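Local coordinates for protein agrin (Gallus gallus, PDB 1PZ7) that probably promotes clustering of acetylcholine receptors at the neuromuscular junction through a laminin G domain whose activity is modulated by alternative splicing and calcium binding, at residues L54-E59 / V104-N109; A60-I65 / A81-F86; I15-R20 / T170-C175. All blocks are in the same frame, centred on the assembly; numbering follows the deposited sequence.

Contact 1: residues L54-E59 / V104-N109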
loop_
_atom_site.group_PDB
_atom_site.type_symbol
_atom_site.label_atom_id
_atom_site.label_comp_id
_atom_site.label_asym_id
_atom_site.label_seq_id
_atom_site.Cartn_x
_atom_site.Cartn_y
_atom_site.Cartn_z
ATOM N N LEU A 54 -1.933 -6.546 5.918
ATOM C CA LEU A 54 -2.082 -7.494 4.826
ATOM C C LEU A 54 -1.043 -8.584 4.954
ATOM O O LEU A 54 -0.098 -8.463 5.722
ATOM C CB LEU A 54 -1.940 -6.799 3.464
ATOM C CG LEU A 54 -0.574 -6.219 3.079
ATOM C CD1 LEU A 54 -0.473 -6.015 1.569
ATOM C CD2 LEU A 54 -0.293 -4.915 3.803
ATOM N N SER A 55 -1.236 -9.660 4.208
ATOM C CA SER A 55 -0.243 -10.709 4.148
ATOM C C SER A 55 0.135 -10.874 2.693
ATOM O O SER A 55 -0.726 -10.811 1.818
ATOM C CB SER A 55 -0.782 -12.009 4.727
ATOM O OG SER A 55 -0.743 -11.950 6.145
ATOM N N ILE A 56 1.425 -11.050 2.431
ATOM C CA ILE A 56 1.889 -11.225 1.067
ATOM C C ILE A 56 2.850 -12.389 0.989
ATOM O O ILE A 56 3.431 -12.807 1.991
ATOM C CB ILE A 56 2.546 -9.936 0.500
ATOM C CG1 ILE A 56 3.891 -9.647 1.167
ATOM C CG2 ILE A 56 1.594 -8.750 0.622
ATOM C CD1 ILE A 56 4.670 -8.546 0.464
ATOM N N LYS A 57 3.005 -12.901 -0.224
ATOM C CA LYS A 57 3.888 -14.017 -0.494
ATOM C C LYS A 57 4.570 -13.652 -1.794
ATOM O O LYS A 57 3.903 -13.375 -2.787
ATOM C CB LYS A 57 3.082 -15.306 -0.621
ATOM C CG LYS A 57 3.901 -16.551 -0.873
ATOM C CD LYS A 57 2.983 -17.738 -1.081
ATOM C CE LYS A 57 3.740 -19.001 -1.410
ATOM N NZ LYS A 57 2.798 -20.136 -1.559
ATOM N N THR A 58 5.897 -13.632 -1.801
ATOM C CA THR A 58 6.594 -13.144 -2.975
ATOM C C THR A 58 8.058 -13.543 -3.031
ATOM O O THR A 58 8.660 -13.891 -2.018
ATOM C CB THR A 58 6.489 -11.599 -2.996
ATOM O OG1 THR A 58 7.027 -11.078 -4.217
ATOM C CG2 THR A 58 7.347 -10.973 -1.894
ATOM N N GLU A 59 8.605 -13.490 -4.243
ATOM C CA GLU A 59 10.033 -13.681 -4.484
ATOM C C GLU A 59 10.635 -12.372 -4.981
ATOM O O GLU A 59 11.823 -12.295 -5.274
ATOM C CB GLU A 59 10.269 -14.747 -5.550
ATOM C CG GLU A 59 9.769 -16.132 -5.199
ATOM C CD GLU A 59 9.907 -17.095 -6.361
ATOM O OE1 GLU A 59 9.110 -17.001 -7.318
ATOM O OE2 GLU A 59 10.817 -17.939 -6.327
ATOM N N VAL A 104 13.098 -7.000 7.718
ATOM C CA VAL A 104 12.752 -8.386 7.420
ATOM C C VAL A 104 12.810 -8.702 5.931
ATOM O O VAL A 104 12.056 -8.140 5.153
ATOM C CB VAL A 104 11.329 -8.695 7.911
ATOM C CG1 VAL A 104 10.919 -10.113 7.539
ATOM C CG2 VAL A 104 11.229 -8.476 9.410
ATOM N N PRO A 105 13.698 -9.593 5.508
ATOM C CA PRO A 105 13.706 -9.972 4.096
ATOM C C PRO A 105 12.327 -10.485 3.706
ATOM O O PRO A 105 11.810 -11.410 4.328
ATOM C CB PRO A 105 14.756 -11.079 4.043
ATOM C CG PRO A 105 15.669 -10.755 5.170
ATOM C CD PRO A 105 14.750 -10.290 6.268
ATOM N N ILE A 106 11.730 -9.877 2.689
ATOM C CA ILE A 106 10.360 -10.208 2.310
ATOM C C ILE A 106 10.245 -11.281 1.231
ATOM O O ILE A 106 9.216 -11.948 1.120
ATOM C CB ILE A 106 9.632 -8.922 1.830
ATOM C CG1 ILE A 106 8.118 -9.144 1.749
ATOM C CG2 ILE A 106 10.148 -8.479 0.474
ATOM C CD1 ILE A 106 7.454 -9.418 3.084
ATOM N N ASN A 107 11.306 -11.452 0.452
ATOM C CA ASN A 107 11.282 -12.321 -0.721
ATOM C C ASN A 107 11.553 -13.802 -0.442
ATOM O O ASN A 107 12.250 -14.466 -1.211
ATOM C CB ASN A 107 12.292 -11.800 -1.745
ATOM C CG ASN A 107 13.652 -11.540 -1.133
ATOM O OD1 ASN A 107 13.768 -10.849 -0.119
ATOM N ND2 ASN A 107 14.686 -12.106 -1.735
ATOM N N THR A 108 10.976 -14.317 0.638
ATOM C CA THR A 108 11.180 -15.710 1.042
ATOM C C THR A 108 10.169 -16.672 0.430
ATOM O O THR A 108 10.265 -17.881 0.631
ATOM C CB THR A 108 11.034 -15.825 2.555
ATOM O OG1 THR A 108 9.734 -15.350 2.933
ATOM C CG2 THR A 108 12.010 -14.904 3.280
ATOM N N ASN A 109 9.189 -16.130 -0.286
ATOM C CA ASN A 109 8.096 -16.909 -0.850
ATOM C C ASN A 109 7.277 -17.612 0.230
ATOM O O ASN A 109 6.715 -18.678 0.002
ATOM C CB ASN A 109 8.590 -17.910 -1.897
ATOM C CG ASN A 109 7.544 -18.196 -2.954
ATOM O OD1 ASN A 109 6.695 -17.349 -3.241
ATOM N ND2 ASN A 109 7.596 -19.385 -3.539
HETATM O O HOH W 1 7.177 -13.833 0.839
#
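Near the end of strand 45-58, residues 54-59 meet a loop that has just turned its corner at Val104; a direct and a water-mediated backbone link join them, with side-chain packing around. The direct hydrogen bond runs from Asn109 N to Thr58 O at 2.9 Å. It is bent, with 135° at the hydrogen, and the donor stands above the carbonyl plane, not on a lone pair. The same oxygen takes a C-H contact, with Asn107 CA 3.3 Å from Thr58 O, so the loop curls round this carbonyl. A water makes the second link: it accepts from Thr58 N at 2.9 Å and donates to Ile106 O at 2.8 Å, bridging two backbones too far apart there to bond directly.

The apolar part is small. Ile56 holds CG1 in the crowded position between its N and carbonyl carbon, which carries CD1 to within 3.7 Å of Ile106 CG1; the two side chains cross at about a right angle. Thr58 CG2, likewise crowded, comes 4.1 Å from Ile106 CG1, while Thr58 OG1 turns to Ile173 O and Ala60 N.

At the outer end, extended Lys57 crosses Asn109 obliquely, its CE 3.3 Å from Asn109 O. Glu59 lies alongside Asn109, pointing the same way, with carboxylate and amide stacked and only 21° apart.

The loop carries the chain from strand 98-103 of one sheet to strand 112-119 of the other, a crossover in the laminin G sandwich. Ile56 and Lys57 bond through their backbones to Thr112 and Cys175 respectively, and Thr58 and Ile106 both touch Ile82 of strand 77-83.

Contact 2: residues A60-I65 / A81-F86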
loop_
_atom_site.group_PDB
_atom_site.type_symbol
_atom_site.label_atom_id
_atom_site.label_comp_id
_atom_site.label_asym_id
_atom_site.label_seq_id
_atom_site.Cartn_x
_atom_site.Cartn_y
_atom_site.Cartn_z
ATOM N N ALA A 60 9.800 -11.344 -5.096
ATOM C CA ALA A 60 10.223 -10.058 -5.628
ATOM C C ALA A 60 11.150 -9.291 -4.702
ATOM O O ALA A 60 10.944 -9.269 -3.489
ATOM C CB ALA A 60 8.995 -9.201 -5.955
ATOM N N THR A 61 12.165 -8.657 -5.289
ATOM C CA THR A 61 13.054 -7.777 -4.540
ATOM C C THR A 61 12.707 -6.315 -4.826
ATOM O O THR A 61 13.252 -5.414 -4.192
ATOM C CB THR A 61 14.530 -8.033 -4.878
ATOM O OG1 THR A 61 14.729 -7.953 -6.294
ATOM C CG2 THR A 61 14.950 -9.444 -4.476
ATOM N N GLN A 62 11.826 -6.085 -5.801
ATOM C CA GLN A 62 11.357 -4.740 -6.136
ATOM C C GLN A 62 9.890 -4.832 -6.534
ATOM O O GLN A 62 9.515 -5.698 -7.311
ATOM C CB GLN A 62 12.133 -4.141 -7.315
ATOM C CG GLN A 62 13.641 -4.378 -7.311
ATOM C CD GLN A 62 14.417 -3.477 -6.365
ATOM O OE1 GLN A 62 15.639 -3.613 -6.241
ATOM N NE2 GLN A 62 13.726 -2.563 -5.704
ATOM N N GLY A 63 9.053 -3.948 -6.009
ATOM C CA GLY A 63 7.658 -3.959 -6.403
ATOM C C GLY A 63 6.765 -3.078 -5.566
ATOM O O GLY A 63 6.943 -2.970 -4.361
ATOM N N LEU A 64 5.795 -2.450 -6.219
ATOM C CA LEU A 64 4.822 -1.620 -5.529
ATOM C C LEU A 64 3.710 -2.502 -4.968
ATOM O O LEU A 64 3.046 -3.225 -5.709
ATOM C CB LEU A 64 4.249 -0.576 -6.485
ATOM C CG LEU A 64 3.207 0.379 -5.902
ATOM C CD1 LEU A 64 3.776 1.175 -4.729
ATOM C CD2 LEU A 64 2.727 1.315 -6.979
ATOM N N ILE A 65 3.520 -2.444 -3.657
ATOM C CA ILE A 65 2.480 -3.229 -3.004
ATOM C C ILE A 65 1.160 -2.470 -2.968
ATOM O O ILE A 65 0.121 -2.988 -3.370
ATOM C CB ILE A 65 2.888 -3.607 -1.562
ATOM C CG1 ILE A 65 4.147 -4.479 -1.572
ATOM C CG2 ILE A 65 1.731 -4.326 -0.858
ATOM C CD1 ILE A 65 4.809 -4.623 -0.212
ATOM N N ALA A 81 6.015 -0.572 -0.519
ATOM C CA ALA A 81 6.726 -1.124 -1.659
ATOM C C ALA A 81 7.849 -2.001 -1.170
ATOM O O ALA A 81 8.331 -1.827 -0.059
ATOM C CB ALA A 81 7.290 -0.007 -2.518
ATOM N N ILE A 82 8.257 -2.943 -2.007
ATOM C CA ILE A 82 9.435 -3.741 -1.733
ATOM C C ILE A 82 10.555 -3.015 -2.453
ATOM O O ILE A 82 10.489 -2.837 -3.665
ATOM C CB ILE A 82 9.276 -5.166 -2.282
ATOM C CG1 ILE A 82 8.054 -5.856 -1.663
ATOM C CG2 ILE A 82 10.540 -5.974 -2.009
ATOM C CD1 ILE A 82 7.734 -7.213 -2.284
ATOM N N VAL A 83 11.550 -2.559 -1.706
ATOM C CA VAL A 83 12.669 -1.834 -2.283
ATOM C C VAL A 83 13.942 -2.537 -1.865
ATOM O O VAL A 83 14.263 -2.606 -0.679
ATOM C CB VAL A 83 12.707 -0.376 -1.803
ATOM C CG1 VAL A 83 13.938 0.336 -2.346
ATOM C CG2 VAL A 83 11.430 0.347 -2.210
ATOM N N ASP A 84 14.669 -3.057 -2.845
ATOM C CA ASP A 84 15.898 -3.791 -2.584
ATOM C C ASP A 84 15.689 -4.907 -1.553
ATOM O O ASP A 84 16.528 -5.119 -0.677
ATOM C CB ASP A 84 17.008 -2.835 -2.121
ATOM C CG ASP A 84 17.386 -1.809 -3.177
ATOM O OD1 ASP A 84 17.282 -2.110 -4.382
ATOM O OD2 ASP A 84 17.814 -0.669 -2.891
ATOM N N GLY A 85 14.569 -5.615 -1.662
ATOM C CA GLY A 85 14.309 -6.778 -0.826
ATOM C C GLY A 85 13.638 -6.564 0.518
ATOM O O GLY A 85 13.405 -7.531 1.249
ATOM N N PHE A 86 13.322 -5.317 0.845
ATOM C CA PHE A 86 12.689 -5.009 2.118
ATOM C C PHE A 86 11.466 -4.134 1.923
ATOM O O PHE A 86 11.456 -3.226 1.092
ATOM C CB PHE A 86 13.683 -4.308 3.045
ATOM C CG PHE A 86 14.839 -5.179 3.459
ATOM C CD1 PHE A 86 16.019 -5.179 2.733
ATOM C CD2 PHE A 86 14.739 -6.006 4.569
ATOM C CE1 PHE A 86 17.079 -5.983 3.106
ATOM C CE2 PHE A 86 15.802 -6.808 4.950
ATOM C CZ PHE A 86 16.969 -6.797 4.217
#
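Ile82 is the side chain to follow here, at the open end of the hairpin of strands 63-68 and 77-83. Its CB stands 3.8 Å from Gly63 O, just over the paired backbone. With CG1 anti to the carbonyl carbon (chi1 -59°), that branch heads for Ile65: Ile82 CG1 is 3.8 Å from Ile65 CD1, and the two side chains cross at about a right angle. The other branch, CG2, is anti to the backbone N and presses on the loop, 3.5 Å from Thr61 O. At the tip, CD1 comes 4.0 Å from Ala60 O and loosely meets the Ala60 methyl.

Underneath, Gly63 and Ile82 form an antiparallel hydrogen-bonded pair. Ile82 N gives the shorter bond, 2.7 Å to Gly63 O and nearly straight at 165°; Gly63 N returns one of 3.0 Å to Ile82 O, on a lone pair. At the backbone angles of Gly63 (phi 170°) a CB would be jammed against the carbonyl O of Gln62, which by itself calls for glycine. The next pair, Leu64 with Ala81, is non-hydrogen-bonded and sends its side chains to the sheet face opposite Ile82. Beyond the strand, Gly85 N reaches Thr61 O at 2.9 Å, tying the loop to the type I' turn of Val83 to Phe86, which leads into strand 86-92.

Ile82 thus has Ile65 on its hydrocarbon side and a row of backbone carbonyls along the rest. The chemistry is divided: paired backbone groups satisfy each other along the ladder, whereas Ala60 O is buried beside Ile82 without a partner in the model, which probably costs some stability.

Contact 3: residues I15-R20 / T170-C175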
loop_
_atom_site.group_PDB
_atom_site.type_symbol
_atom_site.label_atom_id
_atom_site.label_comp_id
_atom_site.label_asym_id
_atom_site.label_seq_id
_atom_site.Cartn_x
_atom_site.Cartn_y
_atom_site.Cartn_z
ATOM N N ILE A 15 -5.049 -13.684 -3.879
ATOM C CA ILE A 15 -5.042 -13.225 -5.261
ATOM C C ILE A 15 -3.614 -13.088 -5.783
ATOM O O ILE A 15 -2.727 -12.616 -5.076
ATOM C CB ILE A 15 -5.795 -11.883 -5.357
ATOM C CG1 ILE A 15 -7.259 -12.065 -4.934
ATOM C CG2 ILE A 15 -5.702 -11.308 -6.759
ATOM C CD1 ILE A 15 -8.019 -13.103 -5.734
ATOM N N ALA A 16 -3.411 -13.507 -7.029
ATOM C CA ALA A 16 -2.100 -13.481 -7.661
ATOM C C ALA A 16 -1.919 -12.217 -8.482
ATOM O O ALA A 16 -2.861 -11.737 -9.115
ATOM C CB ALA A 16 -1.916 -14.701 -8.542
ATOM N N PHE A 17 -0.693 -11.703 -8.467
ATOM C CA PHE A 17 -0.305 -10.508 -9.200
ATOM C C PHE A 17 0.855 -10.888 -10.108
ATOM O O PHE A 17 1.850 -11.444 -9.643
ATOM C CB PHE A 17 0.096 -9.402 -8.219
ATOM C CG PHE A 17 -1.057 -8.880 -7.415
ATOM C CD1 PHE A 17 -1.644 -7.668 -7.732
ATOM C CD2 PHE A 17 -1.585 -9.622 -6.370
ATOM C CE1 PHE A 17 -2.720 -7.202 -7.008
ATOM C CE2 PHE A 17 -2.658 -9.156 -5.651
ATOM C CZ PHE A 17 -3.226 -7.947 -5.969
ATOM N N ASP A 18 0.723 -10.609 -11.401
ATOM C CA ASP A 18 1.724 -11.047 -12.373
ATOM C C ASP A 18 2.683 -9.960 -12.846
ATOM O O ASP A 18 3.492 -10.203 -13.735
ATOM C CB ASP A 18 1.030 -11.676 -13.582
ATOM C CG ASP A 18 0.265 -10.665 -14.418
ATOM O OD1 ASP A 18 -0.354 -11.081 -15.421
ATOM O OD2 ASP A 18 0.235 -9.444 -14.160
ATOM N N GLY A 19 2.605 -8.775 -12.254
ATOM C CA GLY A 19 3.462 -7.672 -12.663
ATOM C C GLY A 19 2.708 -6.588 -13.412
ATOM O O GLY A 19 3.141 -5.435 -13.441
ATOM N N ARG A 20 1.598 -6.962 -14.046
ATOM C CA ARG A 20 0.735 -6.001 -14.727
ATOM C C ARG A 20 -0.582 -5.863 -13.981
ATOM O O ARG A 20 -1.408 -5.010 -14.311
ATOM C CB ARG A 20 0.424 -6.462 -16.143
ATOM C CG ARG A 20 1.597 -6.527 -17.067
ATOM C CD ARG A 20 1.254 -7.246 -18.350
ATOM N NE ARG A 20 0.878 -8.634 -18.079
ATOM C CZ ARG A 20 0.140 -9.395 -18.878
ATOM N NH1 ARG A 20 -0.333 -8.923 -20.027
ATOM N NH2 ARG A 20 -0.129 -10.641 -18.522
ATOM N N THR A 170 7.347 -0.506 -10.517
ATOM C CA THR A 170 7.433 -1.923 -10.801
ATOM C C THR A 170 6.213 -2.648 -10.264
ATOM O O THR A 170 5.932 -2.593 -9.078
ATOM C CB THR A 170 8.695 -2.490 -10.134
ATOM O OG1 THR A 170 9.853 -1.779 -10.601
ATOM C CG2 THR A 170 8.927 -3.938 -10.543
ATOM N N GLY A 171 5.489 -3.335 -11.135
ATOM C CA GLY A 171 4.326 -4.086 -10.708
ATOM C C GLY A 171 4.716 -5.213 -9.773
ATOM O O GLY A 171 5.720 -5.883 -9.985
ATOM N N PHE A 172 3.924 -5.407 -8.727
ATOM C CA PHE A 172 4.167 -6.469 -7.768
ATOM C C PHE A 172 3.947 -7.830 -8.411
ATOM O O PHE A 172 2.971 -8.033 -9.131
ATOM C CB PHE A 172 3.213 -6.327 -6.587
ATOM C CG PHE A 172 3.304 -7.443 -5.590
ATOM C CD1 PHE A 172 2.239 -8.299 -5.399
ATOM C CD2 PHE A 172 4.442 -7.625 -4.827
ATOM C CE1 PHE A 172 2.308 -9.325 -4.472
ATOM C CE2 PHE A 172 4.521 -8.651 -3.901
ATOM C CZ PHE A 172 3.447 -9.503 -3.725
ATOM N N ILE A 173 4.861 -8.759 -8.159
ATOM C CA ILE A 173 4.681 -10.140 -8.590
ATOM C C ILE A 173 4.641 -10.986 -7.327
ATOM O O ILE A 173 5.607 -11.023 -6.562
ATOM C CB ILE A 173 5.808 -10.617 -9.517
ATOM C CG1 ILE A 173 5.819 -9.779 -10.796
ATOM C CG2 ILE A 173 5.618 -12.108 -9.831
ATOM C CD1 ILE A 173 6.971 -10.081 -11.731
ATOM N N GLY A 174 3.517 -11.648 -7.095
ATOM C CA GLY A 174 3.353 -12.458 -5.904
ATOM C C GLY A 174 1.884 -12.591 -5.568
ATOM O O GLY A 174 1.022 -12.425 -6.431
ATOM N N CYS A 175 1.591 -12.900 -4.311
ATOM C CA CYS A 175 0.215 -13.055 -3.878
ATOM C C CYS A 175 -0.096 -12.186 -2.684
ATOM O O CYS A 175 0.789 -11.888 -1.878
ATOM C CB CYS A 175 -0.050 -14.501 -3.505
ATOM S SG CYS A 175 0.179 -15.650 -4.869
HETATM O O HOH W 2 1.180 -6.725 -10.709
#
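Phe17 and Phe172 set the pattern: Phe172 turns its edge toward the face of Phe17 in an offset edge-to-face pair, with centroids 5.9 Å apart and planes at 60°. Phe17 holds CG anti to the carbonyl carbon, beside its own N, whereas Phe172 holds CG anti to its N (chi1 175°), and the two side chains cross obliquely. The touching atom is Phe172 CD1, 3.7 Å from Phe17 CB. That same methylene also rests on the main chain, with Phe17 CB 3.3 Å from Phe172 O. Gly174 touches both rings: its O lies at the edge of the Phe17 ring, in plane, and its N stands over one face of Phe172, toward the rim. Having no side chain, Gly174 lets the Phe172 ring come close beneath it.

Phe17 and Gly174 are also the hydrogen-bonded pair of this antiparallel ladder. Phe17 N meets Gly174 O at 2.8 Å, nearly along the C=O axis (171°), and Gly174 N meets Phe17 O at 3.1 Å, on a lone pair. On the face of Ala16 and Asp18, Ile173 lies along Gly19, its CG1 3.7 Å from Gly19 CA. Gly171 closes the end, its CA 3.3 Å from Gly19 O. A water donates to Phe172 O at 2.7 Å and accepts weakly from Gly19 N. The turn itself is shaped by Asp18, whose OD2 takes Arg20 N in an Asx turn while OD1 makes a salt bridge to Arg20.

Chemically, the join combines backbone bonding with aromatic packing, and a disulfide from Cys175 to Cys201 ties the start of strand 175-181 to the C-terminal end of the modelled chain.

In the fold
The contacts form one cluster on the laminin G sandwich: centres of contacts 1 and 2 lie about 9 Å apart, 2 and 3 about 11 Å, and 1 and 3 about 12 Å. Along the chain they enclose one another, contact 3 outermost, then contact 1, then contact 2. Contacts 1 and 3 both reach the sheet of strands 45-58, 112-119 and 175-181, while contact 2 belongs to that of 63-68 and 77-83; the link from 54-59 to 60-65 passes straight between sheets. Backbone hydrogen bonds join the contacts: Gly85 O with Ile106 N, Lys57 O with Cys175 N, and Leu64 N with Thr170 O. The calcium-binding residues lie outside these segments.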